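Amidohydrolase family protein (Acinetobacter baumannii, PDB 4I6K) probably hydrolyses 2-pyrone-4,6-dicarboxylic acid as a member of the amidohydrolase family, and binds citric acid in the crystal. Local coordinates at residues N113-G118 / L149-E154; E154-P159 / F181-P186; L202-H207 / K237-K242. All blocks are in the same frame, centred on the assembly; numbering follows the deposited sequence.

Overall arrangement
The three contacts, in series along the chain, sample one parallel eight-stranded (beta/alpha)8 barrel of the amidohydrolase family, in which strand order follows chain order. The segments of contacts 1 and 2 overlap at Glu154, which touches neither partner segment; the centres are about 23 Å apart, on opposite sides of the chain's centre, contact 1 at the start of strand 152-156 and contact 2 at its end. Contact 3 joins the loops that enter strands 207-210 and 243-244, its centre about 22 Å from that of contact 1 and 16 Å from that of contact 2. In contact 2 the side chain of His156 lies beside the bound citric acid; contacts 1 and 3 tie successive barrel units together.

Contact 1 of 3, residues N113-G118 / L149-E154; sequences NLKAQG and LNWQVE
Lys115 lies stretched along Leu149 and Trp151, running past both side chains in the opposite sense to theirs. With CG anti to the backbone N (chi1 179°) and the next two torsions also extended, its methylenes form a nearly straight rod that bends at the last torsion, carrying the ammonium group to the backbone of Leu149. There NZ donates to Leu149 O at 2.7 Å; it lies in the carbonyl plane, with a C=O...N angle of 159°. Beside this bond CD of Lys115 packs against CD2 of Leu149 at 3.8 Å. Nearer the backbone, CB of Lys115 is 3.8 Å from CZ2 of Trp151 and its CG 3.9 Å from NE1.

The indole of Trp151 presents its edge to the helix. CZ2 of Trp151 is 3.6 Å from the backbone N of Lys115, which sits at the ring edge near the ring plane, and CH2 meets CB of Leu114 at 3.9 Å. One indole face is taken by Leu149 of its own segment, whose CD1 stands over the ring centre, 4.3 Å above the plane. The site belongs to the parallel barrel: the chain leaves helix 108-115 through a type I turn, Lys115 to Gly118, into strand 119-125, and the following helix closes in a Schellman motif at Asn150 just ahead of strand 152-156. Two successive beta-alpha units are thus joined where helix gives way to strand. Trp151 also packs on Ile119 and Val122 of the intervening strand, while Leu114 reaches Leu86 of helix 83-91.

A water bridges the two side chains. It accepts from Lys115 NZ at 2.9 Å and, more weakly, from Trp151 NE1, lying in the indole plane.

Contact 2 of 3, residues E154-P159 / F181-P186; sequences ELHAPP and FGRVDP
His156 and Arg183 meet where strand 152-156 of the amidohydrolase barrel gives way to the loop before helix 159-169, facing the loop that follows strand 176-178. The polar approach is between NE2 of His156 and NH1 of Arg183, 2.8 Å apart, with NE2 at the guanidinium edge in its plane; the imidazole ring and guanidinium planes are 39° apart. The arginine chain is kinked at its second and third torsions (-57° and -62°), which also brings its CG to 3.6 Å from His156 NE2. ND1 of His156 is hydrogen-bonded to OD1 of Asn125, which would help hold the imidazole's rotation, and the His156 side chain lies about 3 Å, nearest atoms, from the bound citric acid, consistent with a place in the substrate pocket.

Several further contacts bring aliphatic carbons against backbone oxygens. CB of Arg183 rests 3.7 Å from Ala157 O. Pro159, the first residue of helix 159-169 after the N-cap Pro158, lays its ring against the facing loop: its CG is 3.4 Å from Gly182 O, and its CD lies 3.2 Å from Arg183 O.

Contact 3 of 3, residues L202-H207 / K237-K242; sequences LNVKQH and KGFLHK
The two loops come closest at Val204 and Phe239, whose CA atoms are 6.1 Å apart, and again at His207 and Lys242. Phe239 reaches into the first loop: CB of Val204 stands 4.0 Å above one ring face, offset toward the rim, and CB of Leu202 touches CZ of Phe239 at 3.7 Å. The ring also lies close to the backbone, with Phe239 CE1 3.4 Å from Val204 N.

These are the loops that lead into two neighbouring strands of the parallel barrel, 207-210 and 243-244, the second loop opening with a Schellman motif at Gly238. In the first, Asn203 forms an Asx turn through OD1 to Lys205 N, and its own N donates to His207 ND1. Lys242 joins the loops through its side chain. Successive turns about its last three torsions curl the lysine and deliver NZ to Val204 O and His207 O, each at 2.8 Å, and from above both carbonyl planes, by 53° and 54°. A water accepts a third bond from NZ, and Trp208 adds a cation-pi partner. Leu202 and Lys237 cross at about a right angle, CD1 of Leu202 lying 4.1 Å from CE of Lys237.

Contact 1 of 3, residues N113-G118 / L149-E154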
ATOM      1  N   ASN A 113     -13.041  13.152 -10.769  1.00 53.80           N
ATOM      2  CA  ASN A 113     -11.964  14.036 -11.206  1.00 56.01           C
ATOM      3  C   ASN A 113     -10.579  13.496 -10.862  1.00 63.47           C
ATOM      4  O   ASN A 113      -9.665  13.527 -11.696  1.00 61.39           O
ATOM      5  CB  ASN A 113     -12.164  15.452 -10.672  1.00 56.00           C
ATOM      6  CG  ASN A 113     -12.980  16.321 -11.626  1.00 64.87           C
ATOM      7  OD1 ASN A 113     -14.108  15.984 -11.990  1.00 62.03           O
ATOM      8  ND2 ASN A 113     -12.408  17.443 -12.033  1.00 67.06           N
ATOM      9  N   LEU A 114     -10.427  12.992  -9.639  1.00 57.99           N
ATOM     10  CA  LEU A 114      -9.187  12.325  -9.265  1.00 49.12           C
ATOM     11  C   LEU A 114      -8.936  11.143 -10.179  1.00 44.58           C
ATOM     12  O   LEU A 114      -7.803  10.922 -10.616  1.00 47.23           O
ATOM     13  CB  LEU A 114      -9.216  11.885  -7.800  1.00 47.56           C
ATOM     14  CG  LEU A 114      -9.312  13.087  -6.856  1.00 56.50           C
ATOM     15  CD1 LEU A 114      -9.797  12.660  -5.491  1.00 45.42           C
ATOM     16  CD2 LEU A 114      -7.972  13.847  -6.772  1.00 49.04           C
ATOM     17  N   LYS A 115      -9.990  10.385 -10.485  1.00 50.31           N
ATOM     18  CA  LYS A 115      -9.838   9.241 -11.374  1.00 48.32           C
ATOM     19  C   LYS A 115      -9.225   9.709 -12.689  1.00 52.94           C
ATOM     20  O   LYS A 115      -8.334   9.064 -13.234  1.00 45.11           O
ATOM     21  CB  LYS A 115     -11.180   8.545 -11.635  1.00 48.30           C
ATOM     22  CG  LYS A 115     -11.097   7.337 -12.600  1.00 36.63           C
ATOM     23  CD  LYS A 115     -12.418   6.542 -12.602  1.00 49.13           C
ATOM     24  CE  LYS A 115     -12.389   5.336 -13.534  1.00 40.67           C
ATOM     25  NZ  LYS A 115     -11.664   4.184 -12.942  1.00 48.76           N
ATOM     26  N   ALA A 116      -9.714  10.839 -13.193  1.00 54.68           N
ATOM     27  CA  ALA A 116      -9.216  11.411 -14.445  1.00 57.46           C
ATOM     28  C   ALA A 116      -7.738  11.821 -14.389  1.00 55.46           C
ATOM     29  O   ALA A 116      -7.145  12.140 -15.414  1.00 61.91           O
ATOM     30  CB  ALA A 116     -10.073  12.605 -14.847  1.00 53.49           C
ATOM     31  N   GLN A 117      -7.152  11.829 -13.197  1.00 53.23           N
ATOM     32  CA  GLN A 117      -5.775  12.275 -13.041  1.00 50.17           C
ATOM     33  C   GLN A 117      -4.837  11.117 -12.690  1.00 56.08           C
ATOM     34  O   GLN A 117      -3.693  11.325 -12.257  1.00 51.61           O
ATOM     35  CB  GLN A 117      -5.699  13.364 -11.985  1.00 48.86           C
ATOM     36  CG  GLN A 117      -6.601  14.542 -12.261  1.00 55.26           C
ATOM     37  CD  GLN A 117      -6.471  15.613 -11.204  1.00 69.33           C
ATOM     38  OE1 GLN A 117      -5.406  16.216 -11.046  1.00 77.86           O
ATOM     39  NE2 GLN A 117      -7.554  15.859 -10.465  1.00 63.18           N
ATOM     40  N   GLY A 118      -5.333   9.895 -12.873  1.00 55.67           N
ATOM     41  CA  GLY A 118      -4.510   8.699 -12.679  1.00 49.36           C
ATOM     42  C   GLY A 118      -4.559   8.093 -11.290  1.00 46.48           C
ATOM     43  O   GLY A 118      -3.734   7.244 -10.971  1.00 52.25           O
ATOM     44  N   LEU A 149     -16.424   3.094  -9.380  1.00 52.67           N
ATOM     45  CA  LEU A 149     -15.290   3.642 -10.113  1.00 52.33           C
ATOM     46  C   LEU A 149     -14.210   2.605 -10.408  1.00 54.39           C
ATOM     47  O   LEU A 149     -13.203   2.919 -11.050  1.00 46.16           O
ATOM     48  CB  LEU A 149     -14.687   4.818  -9.354  1.00 49.45           C
ATOM     49  CG  LEU A 149     -15.558   6.074  -9.326  1.00 60.81           C
ATOM     50  CD1 LEU A 149     -14.997   7.091  -8.330  1.00 54.88           C
ATOM     51  CD2 LEU A 149     -15.667   6.676 -10.726  1.00 42.29           C
ATOM     52  N   ASN A 150     -14.414   1.377  -9.946  1.00 43.08           N
ATOM     53  CA  ASN A 150     -13.451   0.313 -10.209  1.00 41.20           C
ATOM     54  C   ASN A 150     -12.161   0.585  -9.477  1.00 52.00           C
ATOM     55  O   ASN A 150     -11.125   0.008  -9.784  1.00 49.11           O
ATOM     56  CB  ASN A 150     -13.150   0.211 -11.694  1.00 53.67           C
ATOM     57  CG  ASN A 150     -13.800  -0.981 -12.332  1.00 71.79           C
ATOM     58  OD1 ASN A 150     -14.871  -1.428 -11.901  1.00 69.91           O
ATOM     59  ND2 ASN A 150     -13.158  -1.517 -13.369  1.00 86.40           N
ATOM     60  N   TRP A 151     -12.237   1.489  -8.510  1.00 52.35           N
ATOM     61  CA  TRP A 151     -11.107   1.817  -7.678  1.00 44.66           C
ATOM     62  C   TRP A 151     -10.873   0.708  -6.687  1.00 47.73           C
ATOM     63  O   TRP A 151     -11.787  -0.034  -6.354  1.00 46.91           O
ATOM     64  CB  TRP A 151     -11.427   3.091  -6.915  1.00 41.21           C
ATOM     65  CG  TRP A 151     -10.997   4.285  -7.636  1.00 45.23           C
ATOM     66  CD1 TRP A 151     -10.517   4.341  -8.911  1.00 42.86           C
ATOM     67  CD2 TRP A 151     -11.016   5.628  -7.148  1.00 39.33           C
ATOM     68  NE1 TRP A 151     -10.222   5.640  -9.243  1.00 40.63           N
ATOM     69  CE2 TRP A 151     -10.524   6.452  -8.179  1.00 46.96           C
ATOM     70  CE3 TRP A 151     -11.396   6.214  -5.932  1.00 36.67           C
ATOM     71  CZ2 TRP A 151     -10.396   7.839  -8.034  1.00 52.80           C
ATOM     72  CZ3 TRP A 151     -11.266   7.591  -5.785  1.00 46.78           C
ATOM     73  CH2 TRP A 151     -10.778   8.389  -6.832  1.00 41.31           C
ATOM     74  N   GLN A 152      -9.645   0.604  -6.197  1.00 47.66           N
ATOM     75  CA  GLN A 152      -9.350  -0.306  -5.101  1.00 40.59           C
ATOM     76  C   GLN A 152      -9.452   0.443  -3.750  1.00 48.32           C
ATOM     77  O   GLN A 152      -9.423   1.691  -3.696  1.00 39.39           O
ATOM     78  CB  GLN A 152      -7.944  -0.860  -5.280  1.00 46.14           C
ATOM     79  CG  GLN A 152      -6.859   0.207  -5.092  1.00 37.09           C
ATOM     80  CD  GLN A 152      -5.470  -0.379  -5.174  1.00 44.02           C
ATOM     81  OE1 GLN A 152      -5.042  -0.818  -6.235  1.00 47.09           O
ATOM     82  NE2 GLN A 152      -4.766  -0.412  -4.044  1.00 37.83           N
ATOM     83  N   VAL A 153      -9.587  -0.317  -2.666  1.00 39.81           N
ATOM     84  CA  VAL A 153      -9.436   0.225  -1.316  1.00 40.97           C
ATOM     85  C   VAL A 153      -8.193  -0.369  -0.631  1.00 40.40           C
ATOM     86  O   VAL A 153      -8.122  -1.577  -0.393  1.00 43.41           O
ATOM     87  CB  VAL A 153     -10.688  -0.021  -0.444  1.00 40.24           C
ATOM     88  CG1 VAL A 153     -10.433   0.397   0.995  1.00 45.56           C
ATOM     89  CG2 VAL A 153     -11.890   0.720  -1.010  1.00 38.91           C
ATOM     90  N   GLU A 154      -7.225   0.497  -0.327  1.00 40.57           N
ATOM     91  CA  GLU A 154      -5.954   0.109   0.293  1.00 36.55           C
ATOM     92  C   GLU A 154      -5.993   0.347   1.801  1.00 43.38           C
ATOM     93  O   GLU A 154      -6.441   1.402   2.262  1.00 38.96           O
ATOM     94  CB  GLU A 154      -4.800   0.903  -0.341  1.00 41.69           C
ATOM     95  CG  GLU A 154      -3.395   0.509   0.128  1.00 45.69           C
ATOM     96  CD  GLU A 154      -2.293   1.385  -0.490  1.00 47.66           C
ATOM     97  OE1 GLU A 154      -2.613   2.395  -1.159  1.00 51.80           O
ATOM     98  OE2 GLU A 154      -1.102   1.056  -0.308  1.00 48.88           O
TER
HETATM   99  O   HOH W   1      -9.065   4.474 -11.791  1.00 56.06           O

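Contact 2 of 3, residues E154-P159 / F181-P186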
ATOM      1  N   GLU A 154      -7.225   0.497  -0.327  1.00 40.57           N
ATOM      2  CA  GLU A 154      -5.954   0.109   0.293  1.00 36.55           C
ATOM      3  C   GLU A 154      -5.993   0.347   1.801  1.00 43.38           C
ATOM      4  O   GLU A 154      -6.441   1.402   2.262  1.00 38.96           O
ATOM      5  CB  GLU A 154      -4.800   0.903  -0.341  1.00 41.69           C
ATOM      6  CG  GLU A 154      -3.395   0.509   0.128  1.00 45.69           C
ATOM      7  CD  GLU A 154      -2.293   1.385  -0.490  1.00 47.66           C
ATOM      8  OE1 GLU A 154      -2.613   2.395  -1.159  1.00 51.80           O
ATOM      9  OE2 GLU A 154      -1.102   1.056  -0.308  1.00 48.88           O
ATOM     10  N   LEU A 155      -5.529  -0.636   2.572  1.00 38.39           N
ATOM     11  CA  LEU A 155      -5.503  -0.504   4.031  1.00 48.71           C
ATOM     12  C   LEU A 155      -4.086  -0.517   4.579  1.00 47.63           C
ATOM     13  O   LEU A 155      -3.262  -1.356   4.210  1.00 46.91           O
ATOM     14  CB  LEU A 155      -6.296  -1.629   4.713  1.00 40.02           C
ATOM     15  CG  LEU A 155      -7.671  -1.956   4.125  1.00 57.28           C
ATOM     16  CD1 LEU A 155      -8.366  -3.076   4.909  1.00 50.17           C
ATOM     17  CD2 LEU A 155      -8.525  -0.703   4.063  1.00 36.64           C
ATOM     18  N   HIS A 156      -3.809   0.427   5.463  1.00 44.74           N
ATOM     19  CA  HIS A 156      -2.637   0.336   6.290  1.00 48.49           C
ATOM     20  C   HIS A 156      -3.136   0.413   7.718  1.00 48.08           C
ATOM     21  O   HIS A 156      -3.662   1.438   8.137  1.00 49.72           O
ATOM     22  CB  HIS A 156      -1.663   1.460   5.991  1.00 43.28           C
ATOM     23  CG  HIS A 156      -0.367   1.324   6.721  1.00 53.61           C
ATOM     24  ND1 HIS A 156       0.189   2.349   7.460  1.00 46.56           N
ATOM     25  CD2 HIS A 156       0.468   0.265   6.856  1.00 57.06           C
ATOM     26  CE1 HIS A 156       1.321   1.932   7.998  1.00 49.94           C
ATOM     27  NE2 HIS A 156       1.515   0.672   7.646  1.00 52.76           N
ATOM     28  N   ALA A 157      -2.993  -0.688   8.451  1.00 42.89           N
ATOM     29  CA  ALA A 157      -3.630  -0.806   9.744  1.00 43.04           C
ATOM     30  C   ALA A 157      -3.137  -2.027  10.504  1.00 49.35           C
ATOM     31  O   ALA A 157      -2.683  -3.000   9.904  1.00 45.66           O
ATOM     32  CB  ALA A 157      -5.140  -0.868   9.576  1.00 44.18           C
ATOM     33  N   PRO A 158      -3.232  -1.976  11.841  1.00 49.51           N
ATOM     34  CA  PRO A 158      -2.851  -3.088  12.695  1.00 43.64           C
ATOM     35  C   PRO A 158      -3.873  -4.217  12.607  1.00 48.47           C
ATOM     36  O   PRO A 158      -5.067  -3.964  12.387  1.00 41.98           O
ATOM     37  CB  PRO A 158      -2.880  -2.471  14.094  1.00 47.35           C
ATOM     38  CG  PRO A 158      -3.916  -1.366  13.982  1.00 39.66           C
ATOM     39  CD  PRO A 158      -3.681  -0.802  12.616  1.00 45.37           C
ATOM     40  N   PRO A 159      -3.407  -5.464  12.799  1.00 44.49           N
ATOM     41  CA  PRO A 159      -4.277  -6.621  12.694  1.00 42.62           C
ATOM     42  C   PRO A 159      -5.577  -6.491  13.503  1.00 47.92           C
ATOM     43  O   PRO A 159      -6.630  -6.940  13.047  1.00 50.19           O
ATOM     44  CB  PRO A 159      -3.389  -7.758  13.182  1.00 37.22           C
ATOM     45  CG  PRO A 159      -2.025  -7.359  12.636  1.00 40.20           C
ATOM     46  CD  PRO A 159      -1.983  -5.850  12.900  1.00 42.70           C
ATOM     47  N   PHE A 181       2.541  -6.639   4.525  1.00 44.51           N
ATOM     48  CA  PHE A 181       2.235  -7.946   5.117  1.00 48.18           C
ATOM     49  C   PHE A 181       1.092  -7.948   6.123  1.00 47.99           C
ATOM     50  O   PHE A 181       0.903  -8.945   6.820  1.00 46.58           O
ATOM     51  CB  PHE A 181       3.472  -8.548   5.783  1.00 45.96           C
ATOM     52  CG  PHE A 181       4.646  -8.696   4.859  1.00 52.82           C
ATOM     53  CD1 PHE A 181       4.922  -9.917   4.255  1.00 47.75           C
ATOM     54  CD2 PHE A 181       5.470  -7.616   4.590  1.00 38.58           C
ATOM     55  CE1 PHE A 181       6.006 -10.059   3.414  1.00 52.09           C
ATOM     56  CE2 PHE A 181       6.555  -7.755   3.745  1.00 40.15           C
ATOM     57  CZ  PHE A 181       6.827  -8.973   3.160  1.00 34.96           C
ATOM     58  N   GLY A 182       0.333  -6.855   6.195  1.00 46.77           N
ATOM     59  CA  GLY A 182      -0.747  -6.745   7.174  1.00 44.59           C
ATOM     60  C   GLY A 182      -0.230  -6.288   8.526  1.00 45.48           C
ATOM     61  O   GLY A 182      -0.896  -6.460   9.551  1.00 44.14           O
ATOM     62  N   ARG A 183       0.972  -5.719   8.523  1.00 45.53           N
ATOM     63  CA  ARG A 183       1.561  -5.086   9.719  1.00 47.89           C
ATOM     64  C   ARG A 183       1.544  -5.977  10.951  1.00 47.27           C
ATOM     65  O   ARG A 183       1.098  -5.570  12.027  1.00 45.57           O
ATOM     66  CB  ARG A 183       0.899  -3.739  10.026  1.00 34.86           C
ATOM     67  CG  ARG A 183       1.311  -2.599   9.060  1.00 44.88           C
ATOM     68  CD  ARG A 183       2.822  -2.385   9.048  1.00 42.10           C
ATOM     69  NE  ARG A 183       3.314  -1.977  10.368  1.00 63.70           N
ATOM     70  CZ  ARG A 183       3.402  -0.715  10.779  1.00 55.09           C
ATOM     71  NH1 ARG A 183       3.036   0.272   9.982  1.00 47.91           N
ATOM     72  NH2 ARG A 183       3.853  -0.432  11.991  1.00 42.80           N
ATOM     73  N   VAL A 184       2.044  -7.197  10.779  1.00 51.85           N
ATOM     74  CA  VAL A 184       2.122  -8.160  11.868  1.00 55.42           C
ATOM     75  C   VAL A 184       2.605  -7.442  13.123  1.00 48.47           C
ATOM     76  O   VAL A 184       3.522  -6.623  13.048  1.00 50.80           O
ATOM     77  CB  VAL A 184       3.090  -9.313  11.507  1.00 57.57           C
ATOM     78  CG1 VAL A 184       3.109 -10.375  12.589  1.00 44.32           C
ATOM     79  CG2 VAL A 184       2.723  -9.920  10.153  1.00 58.97           C
ATOM     80  N   ASP A 185       1.978  -7.708  14.266  1.00 54.20           N
ATOM     81  CA  ASP A 185       2.439  -7.061  15.493  1.00 59.15           C
ATOM     82  C   ASP A 185       3.898  -7.367  15.775  1.00 53.61           C
ATOM     83  O   ASP A 185       4.326  -8.529  15.738  1.00 47.16           O
ATOM     84  CB  ASP A 185       1.623  -7.442  16.727  1.00 57.49           C
ATOM     85  CG  ASP A 185       1.999  -6.594  17.933  1.00 58.08           C
ATOM     86  OD1 ASP A 185       1.898  -5.353  17.826  1.00 59.82           O
ATOM     87  OD2 ASP A 185       2.411  -7.148  18.972  1.00 56.69           O
ATOM     88  N   PRO A 186       4.672  -6.323  16.080  1.00 53.13           N
ATOM     89  CA  PRO A 186       6.078  -6.560  16.402  1.00 57.71           C
ATOM     90  C   PRO A 186       6.237  -7.538  17.573  1.00 58.11           C
ATOM     91  O   PRO A 186       7.153  -8.359  17.565  1.00 53.97           O
ATOM     92  CB  PRO A 186       6.593  -5.160  16.769  1.00 61.10           C
ATOM     93  CG  PRO A 186       5.643  -4.214  16.062  1.00 60.79           C
ATOM     94  CD  PRO A 186       4.310  -4.898  16.143  1.00 44.17           C
TER

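Contact 3 of 3, residues L202-H207 / K237-K242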
ATOM      1  N   LEU A 202      -9.233 -13.495   4.806  1.00 44.82           N
ATOM      2  CA  LEU A 202      -8.766 -13.221   3.460  1.00 51.35           C
ATOM      3  C   LEU A 202      -9.540 -14.058   2.453  1.00 55.07           C
ATOM      4  O   LEU A 202      -9.758 -15.265   2.663  1.00 56.68           O
ATOM      5  CB  LEU A 202      -7.274 -13.517   3.339  1.00 42.43           C
ATOM      6  CG  LEU A 202      -6.314 -12.618   4.113  1.00 51.68           C
ATOM      7  CD1 LEU A 202      -4.911 -13.195   4.034  1.00 43.34           C
ATOM      8  CD2 LEU A 202      -6.345 -11.199   3.560  1.00 49.15           C
ATOM      9  N   ASN A 203      -9.950 -13.420   1.362  1.00 52.01           N
ATOM     10  CA  ASN A 203     -10.644 -14.137   0.294  1.00 51.77           C
ATOM     11  C   ASN A 203      -9.886 -14.010  -1.012  1.00 51.83           C
ATOM     12  O   ASN A 203      -9.581 -12.903  -1.458  1.00 47.98           O
ATOM     13  CB  ASN A 203     -12.081 -13.635   0.138  1.00 44.67           C
ATOM     14  CG  ASN A 203     -12.906 -14.531  -0.743  1.00 51.29           C
ATOM     15  OD1 ASN A 203     -12.621 -14.670  -1.939  1.00 46.81           O
ATOM     16  ND2 ASN A 203     -13.939 -15.156  -0.163  1.00 40.86           N
ATOM     17  N   VAL A 204      -9.627 -15.119  -1.665  1.00 50.63           N
ATOM     18  CA  VAL A 204      -8.799 -15.097  -2.841  1.00 51.42           C
ATOM     19  C   VAL A 204      -9.456 -14.251  -3.921  1.00 53.06           C
ATOM     20  O   VAL A 204      -8.812 -13.801  -4.833  1.00 51.15           O
ATOM     21  CB  VAL A 204      -8.461 -16.508  -3.333  1.00 48.93           C
ATOM     22  CG1 VAL A 204      -9.660 -17.178  -3.907  1.00 51.74           C
ATOM     23  CG2 VAL A 204      -7.355 -16.462  -4.318  1.00 46.41           C
ATOM     24  N   LYS A 205     -10.753 -14.062  -3.816  1.00 48.81           N
ATOM     25  CA  LYS A 205     -11.512 -13.351  -4.851  1.00 55.54           C
ATOM     26  C   LYS A 205     -11.535 -11.845  -4.645  1.00 52.11           C
ATOM     27  O   LYS A 205     -12.081 -11.118  -5.476  1.00 47.71           O
ATOM     28  CB  LYS A 205     -12.964 -13.844  -4.908  1.00 60.13           C
ATOM     29  CG  LYS A 205     -13.206 -15.128  -5.715  1.00 64.99           C
ATOM     30  CD  LYS A 205     -12.939 -14.908  -7.196  1.00 63.86           C
ATOM     31  CE  LYS A 205     -14.150 -15.284  -8.040  1.00 59.81           C
ATOM     32  NZ  LYS A 205     -14.887 -16.445  -7.472  1.00 71.76           N
ATOM     33  N   GLN A 206     -10.973 -11.368  -3.537  1.00 52.00           N
ATOM     34  CA  GLN A 206     -11.051  -9.933  -3.253  1.00 53.80           C
ATOM     35  C   GLN A 206      -9.799  -9.264  -2.713  1.00 51.67           C
ATOM     36  O   GLN A 206      -9.553  -8.086  -3.000  1.00 50.98           O
ATOM     37  CB  GLN A 206     -12.204  -9.607  -2.313  1.00 44.03           C
ATOM     38  CG  GLN A 206     -12.241  -8.124  -1.980  1.00 53.20           C
ATOM     39  CD  GLN A 206     -13.322  -7.780  -0.981  1.00 46.81           C
ATOM     40  OE1 GLN A 206     -13.572  -8.527  -0.030  1.00 37.94           O
ATOM     41  NE2 GLN A 206     -13.971  -6.647  -1.190  1.00 46.61           N
ATOM     42  N   HIS A 207      -9.029  -9.989  -1.913  1.00 41.54           N
ATOM     43  CA  HIS A 207      -7.937  -9.357  -1.178  1.00 47.57           C
ATOM     44  C   HIS A 207      -6.580  -9.529  -1.820  1.00 44.99           C
ATOM     45  O   HIS A 207      -6.287 -10.588  -2.364  1.00 53.66           O
ATOM     46  CB  HIS A 207      -7.892  -9.873   0.253  1.00 48.76           C
ATOM     47  CG  HIS A 207      -9.150  -9.618   1.008  1.00 45.06           C
ATOM     48  ND1 HIS A 207     -10.082 -10.604   1.250  1.00 55.47           N
ATOM     49  CD2 HIS A 207      -9.649  -8.485   1.546  1.00 39.69           C
ATOM     50  CE1 HIS A 207     -11.093 -10.090   1.926  1.00 49.78           C
ATOM     51  NE2 HIS A 207     -10.857  -8.805   2.118  1.00 48.56           N
ATOM     52  N   LYS A 237      -2.071 -20.552   1.533  1.00 47.62           N
ATOM     53  CA  LYS A 237      -3.487 -20.218   1.566  1.00 43.69           C
ATOM     54  C   LYS A 237      -4.021 -20.160   0.139  1.00 48.30           C
ATOM     55  O   LYS A 237      -5.227 -20.194  -0.079  1.00 53.13           O
ATOM     56  CB  LYS A 237      -3.732 -18.904   2.307  1.00 34.58           C
ATOM     57  CG  LYS A 237      -3.645 -19.045   3.828  1.00 39.85           C
ATOM     58  CD  LYS A 237      -3.964 -17.733   4.579  1.00 50.29           C
ATOM     59  CE  LYS A 237      -5.445 -17.279   4.467  1.00 45.59           C
ATOM     60  NZ  LYS A 237      -6.463 -18.307   4.870  1.00 44.93           N
ATOM     61  N   GLY A 238      -3.108 -20.092  -0.828  1.00 46.36           N
ATOM     62  CA  GLY A 238      -3.480 -19.973  -2.241  1.00 49.10           C
ATOM     63  C   GLY A 238      -3.455 -18.568  -2.840  1.00 52.58           C
ATOM     64  O   GLY A 238      -4.067 -18.322  -3.888  1.00 52.82           O
ATOM     65  N   PHE A 239      -2.731 -17.649  -2.200  1.00 48.82           N
ATOM     66  CA  PHE A 239      -2.770 -16.234  -2.569  1.00 43.84           C
ATOM     67  C   PHE A 239      -1.553 -15.711  -3.370  1.00 52.38           C
ATOM     68  O   PHE A 239      -1.330 -14.495  -3.458  1.00 47.55           O
ATOM     69  CB  PHE A 239      -2.983 -15.371  -1.318  1.00 46.76           C
ATOM     70  CG  PHE A 239      -4.368 -15.482  -0.727  1.00 51.64           C
ATOM     71  CD1 PHE A 239      -5.280 -14.444  -0.863  1.00 47.48           C
ATOM     72  CD2 PHE A 239      -4.760 -16.624  -0.037  1.00 43.23           C
ATOM     73  CE1 PHE A 239      -6.566 -14.544  -0.328  1.00 42.96           C
ATOM     74  CE2 PHE A 239      -6.034 -16.723   0.500  1.00 46.72           C
ATOM     75  CZ  PHE A 239      -6.941 -15.678   0.350  1.00 44.19           C
ATOM     76  N   LEU A 240      -0.778 -16.614  -3.959  1.00 44.82           N
ATOM     77  CA  LEU A 240       0.377 -16.216  -4.773  1.00 45.44           C
ATOM     78  C   LEU A 240       0.086 -15.156  -5.842  1.00 48.76           C
ATOM     79  O   LEU A 240       0.939 -14.314  -6.125  1.00 47.00           O
ATOM     80  CB  LEU A 240       0.996 -17.432  -5.467  1.00 47.81           C
ATOM     81  CG  LEU A 240       2.400 -17.151  -5.981  1.00 48.90           C
ATOM     82  CD1 LEU A 240       3.283 -16.689  -4.803  1.00 44.01           C
ATOM     83  CD2 LEU A 240       2.962 -18.390  -6.658  1.00 53.55           C
ATOM     84  N   HIS A 241      -1.095 -15.211  -6.455  1.00 48.85           N
ATOM     85  CA  HIS A 241      -1.417 -14.294  -7.552  1.00 48.38           C
ATOM     86  C   HIS A 241      -2.077 -13.036  -7.022  1.00 45.20           C
ATOM     87  O   HIS A 241      -2.458 -12.140  -7.776  1.00 48.87           O
ATOM     88  CB  HIS A 241      -2.275 -14.981  -8.618  1.00 46.42           C
ATOM     89  CG  HIS A 241      -1.612 -16.179  -9.210  1.00 56.58           C
ATOM     90  ND1 HIS A 241      -1.109 -16.193 -10.491  1.00 58.48           N
ATOM     91  CD2 HIS A 241      -1.310 -17.386  -8.672  1.00 57.48           C
ATOM     92  CE1 HIS A 241      -0.549 -17.367 -10.728  1.00 53.81           C
ATOM     93  NE2 HIS A 241      -0.658 -18.109  -9.640  1.00 47.27           N
ATOM     94  N   LYS A 242      -2.171 -12.962  -5.704  1.00 43.24           N
ATOM     95  CA  LYS A 242      -2.746 -11.805  -5.059  1.00 43.94           C
ATOM     96  C   LYS A 242      -1.655 -10.964  -4.393  1.00 43.78           C
ATOM     97  O   LYS A 242      -1.936  -9.986  -3.701  1.00 45.92           O
ATOM     98  CB  LYS A 242      -3.783 -12.260  -4.031  1.00 47.35           C
ATOM     99  CG  LYS A 242      -4.826 -13.243  -4.584  1.00 47.23           C
ATOM    100  CD  LYS A 242      -5.477 -12.758  -5.884  1.00 42.12           C
ATOM    101  CE  LYS A 242      -6.157 -11.379  -5.714  1.00 45.93           C
ATOM    102  NZ  LYS A 242      -7.394 -11.384  -4.853  1.00 38.87           N
TER
HETATM  103  O   HOH W   2      -8.683 -17.405   4.010  1.00 42.68           O
HETATM  104  O   HOH W   3      -9.438  -9.593  -6.149  1.00 55.82           O